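Local coordinates for protein arabinogalactan endo-1,4-beta-galactosidase (Ignisphaera aggregans, PDB 7OSK) that probably hydrolyses beta-1,4-galactan chains, this part of a longer protein being its hyperthermostable, calcium-binding family 53 catalytic domain, at residues A[190-195]-A[229-234]. Residues are numbered along the deposited sequence; the frame is centred on the assembly and turned at random.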
ATOM      1  N   ASN A 190       5.490   0.165  -7.575  1.00 19.15           N
ATOM      2  CA  ASN A 190       4.688  -0.749  -6.763  1.00 19.62           C
ATOM      3  C   ASN A 190       4.971  -2.202  -7.110  1.00 19.41           C
ATOM      4  O   ASN A 190       4.714  -2.643  -8.231  1.00 16.67           O
ATOM      5  CB  ASN A 190       3.192  -0.470  -6.929  1.00 19.90           C
ATOM      6  CG  ASN A 190       2.352  -1.174  -5.876  1.00 19.82           C
ATOM      7  OD1 ASN A 190       2.388  -0.811  -4.701  1.00 19.16           O
ATOM      8  ND2 ASN A 190       1.596  -2.186  -6.291  1.00 19.17           N
ATOM      9  N   GLU A 191       5.483  -2.938  -6.127  1.00 19.97           N
ATOM     10  CA  GLU A 191       5.845  -4.339  -6.302  1.00 19.00           C
ATOM     11  C   GLU A 191       6.714  -4.511  -7.547  1.00 19.43           C
ATOM     12  O   GLU A 191       6.311  -5.138  -8.529  1.00 19.28           O
ATOM     13  CB  GLU A 191       4.588  -5.206  -6.386  1.00 17.23           C
ATOM     14  CG  GLU A 191       3.737  -5.153  -5.126  1.00 18.41           C
ATOM     15  CD  GLU A 191       2.495  -6.018  -5.211  1.00 18.31           C
ATOM     16  OE1 GLU A 191       2.331  -6.738  -6.216  1.00 20.53           O
ATOM     17  OE2 GLU A 191       1.684  -5.980  -4.264  1.00 20.08           O
ATOM     18  N   ILE A 192       7.914  -3.944  -7.485  1.00 18.75           N
ATOM     19  CA  ILE A 192       8.813  -3.878  -8.632  1.00 19.88           C
ATOM     20  C   ILE A 192       9.710  -5.115  -8.720  1.00 19.02           C
ATOM     21  O   ILE A 192      10.886  -5.016  -9.062  1.00 19.91           O
ATOM     22  CB  ILE A 192       9.686  -2.603  -8.568  1.00 18.25           C
ATOM     23  CG1 ILE A 192      10.335  -2.467  -7.189  1.00 19.61           C
ATOM     24  CG2 ILE A 192       8.840  -1.373  -8.847  1.00 19.45           C
ATOM     25  CD1 ILE A 192      11.658  -1.738  -7.207  1.00 18.54           C
ATOM     26  N   ASN A 193       9.142  -6.277  -8.410  1.00 17.52           N
ATOM     27  CA  ASN A 193       9.870  -7.540  -8.480  1.00 19.64           C
ATOM     28  C   ASN A 193      10.509  -7.747  -9.850  1.00 20.89           C
ATOM     29  O   ASN A 193      11.713  -7.986  -9.959  1.00 22.39           O
ATOM     30  CB  ASN A 193       8.936  -8.714  -8.165  1.00 20.64           C
ATOM     31  CG  ASN A 193       8.319  -8.619  -6.781  1.00 20.40           C
ATOM     32  OD1 ASN A 193       7.936  -7.538  -6.333  1.00 17.12           O
ATOM     33  ND2 ASN A 193       8.224  -9.756  -6.095  1.00 20.83           N
ATOM     34  N   ASN A 194       9.688  -7.644 -10.890  1.00 20.04           N
ATOM     35  CA  ASN A 194      10.146  -7.808 -12.262  1.00 20.24           C
ATOM     36  C   ASN A 194      10.458  -6.455 -12.884  1.00 20.79           C
ATOM     37  O   ASN A 194      10.404  -6.287 -14.103  1.00 19.33           O
ATOM     38  CB  ASN A 194       9.089  -8.548 -13.081  1.00 19.20           C
ATOM     39  CG  ASN A 194       8.771  -9.915 -12.510  1.00 16.05           C
ATOM     40  OD1 ASN A 194       9.645 -10.589 -11.971  1.00 15.57           O
ATOM     41  ND2 ASN A 194       7.514 -10.327 -12.618  1.00 17.17           N
ATOM     42  N   GLY A 195      10.786  -5.491 -12.029  1.00 19.90           N
ATOM     43  CA  GLY A 195      11.071  -4.141 -12.470  1.00 20.01           C
ATOM     44  C   GLY A 195       9.802  -3.341 -12.687  1.00 21.80           C
ATOM     45  O   GLY A 195       8.711  -3.766 -12.307  1.00 21.93           O
ATOM     46  N   ILE A 229      13.162   6.408   1.258  1.00 20.91           N
ATOM     47  CA  ILE A 229      12.900   5.661   0.040  1.00 20.54           C
ATOM     48  C   ILE A 229      12.472   4.239   0.367  1.00 21.05           C
ATOM     49  O   ILE A 229      13.080   3.578   1.207  1.00 22.63           O
ATOM     50  CB  ILE A 229      14.145   5.629  -0.859  1.00 20.81           C
ATOM     51  CG1 ILE A 229      14.684   7.048  -1.073  1.00 23.36           C
ATOM     52  CG2 ILE A 229      13.836   4.953  -2.186  1.00 20.46           C
ATOM     53  CD1 ILE A 229      13.646   8.046  -1.557  1.00 27.64           C
ATOM     54  N   VAL A 230      11.421   3.781  -0.306  1.00 19.93           N
ATOM     55  CA  VAL A 230      10.867   2.455  -0.068  1.00 20.14           C
ATOM     56  C   VAL A 230      10.907   1.607  -1.333  1.00 19.14           C
ATOM     57  O   VAL A 230      10.318   1.965  -2.354  1.00 18.61           O
ATOM     58  CB  VAL A 230       9.414   2.536   0.434  1.00 18.54           C
ATOM     59  CG1 VAL A 230       8.879   1.150   0.753  1.00 18.09           C
ATOM     60  CG2 VAL A 230       9.320   3.440   1.654  1.00 18.45           C
ATOM     61  N   ILE A 231      11.611   0.484  -1.249  1.00 19.07           N
ATOM     62  CA  ILE A 231      11.622  -0.512  -2.312  1.00 17.02           C
ATOM     63  C   ILE A 231      10.604  -1.595  -1.973  1.00 21.10           C
ATOM     64  O   ILE A 231      10.762  -2.325  -0.993  1.00 19.43           O
ATOM     65  CB  ILE A 231      13.024  -1.131  -2.496  1.00 19.44           C
ATOM     66  CG1 ILE A 231      14.020  -0.071  -2.980  1.00 19.72           C
ATOM     67  CG2 ILE A 231      12.980  -2.303  -3.472  1.00 17.78           C
ATOM     68  CD1 ILE A 231      13.684   0.547  -4.333  1.00 19.00           C
ATOM     69  N   HIS A 232       9.563  -1.689  -2.795  1.00 21.96           N
ATOM     70  CA  HIS A 232       8.436  -2.574  -2.522  1.00 19.27           C
ATOM     71  C   HIS A 232       8.514  -3.849  -3.352  1.00 19.08           C
ATOM     72  O   HIS A 232       8.681  -3.799  -4.571  1.00 20.61           O
ATOM     73  CB  HIS A 232       7.121  -1.837  -2.802  1.00 18.75           C
ATOM     74  CG  HIS A 232       5.898  -2.613  -2.434  1.00 18.81           C
ATOM     75  ND1 HIS A 232       4.636  -2.263  -2.875  1.00 17.64           N
ATOM     76  CD2 HIS A 232       5.727  -3.714  -1.666  1.00 19.59           C
ATOM     77  CE1 HIS A 232       3.752  -3.113  -2.400  1.00 18.23           C
ATOM     78  NE2 HIS A 232       4.387  -4.009  -1.661  1.00 17.88           N
ATOM     79  N   LEU A 233       8.400  -4.988  -2.673  1.00 19.04           N
ATOM     80  CA  LEU A 233       8.387  -6.288  -3.331  1.00 19.04           C
ATOM     81  C   LEU A 233       7.174  -7.096  -2.893  1.00 18.70           C
ATOM     82  O   LEU A 233       6.642  -6.888  -1.804  1.00 22.29           O
ATOM     83  CB  LEU A 233       9.670  -7.062  -3.024  1.00 19.38           C
ATOM     84  CG  LEU A 233      10.971  -6.489  -3.587  1.00 20.16           C
ATOM     85  CD1 LEU A 233      12.137  -7.377  -3.185  1.00 22.07           C
ATOM     86  CD2 LEU A 233      10.906  -6.346  -5.100  1.00 18.54           C
ATOM     87  N   ALA A 234       6.747  -8.019  -3.750  1.00 18.61           N
ATOM     88  CA  ALA A 234       5.590  -8.865  -3.471  1.00 19.90           C
ATOM     89  C   ALA A 234       6.005 -10.314  -3.220  1.00 22.54           C
ATOM     90  O   ALA A 234       6.915 -10.839  -3.867  1.00 21.38           O
ATOM     91  CB  ALA A 234       4.601  -8.793  -4.619  1.00 18.92           C
TER
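Glu191 runs alongside His232, and the two side chains point the same way. Glu191 CB lies 4.0 Å from Ala234 CB. Glu191 CG sits over one face of the His232 imidazole, offset toward the rim, in a CH-pi contact 3.7 Å from the ring centroid. A chi1 of -62° sets CG beside the backbone N, over the ring, and the extended chain beyond carries the carboxylate past Ala234. Glu191 CD and OE1 each lie 3.5 Å from Ala234 CB. Glu191 OE2 hydrogen-bonds with Ser261 OG, as does His232 NE2. Segment 190-195 follows the fourth strand of a closed eight-stranded (beta/alpha)8 barrel, and 229-234 belongs to the fifth. In clan GH-A glycosidases, to which family 53 belongs, the Asn-Glu pair just after strand four usually carries the acid/base, so Glu191 probably has that role, with Glu292 close by. Asn190 OD1 reaches the imidazole edge in its plane and takes a weak hydrogen bond from His232 ND1, while Asn190 ND2 hydrogen-bonds with Ala142 O. Ile192 N donates to His232 O at 3.0 Å. The Asn193 amide grips the backbone of Ala234 twice. Asn193 OD1 accepts from Ala234 N at 2.9 Å, and Asn193 ND2 gives to Ala234 O at 2.8 Å.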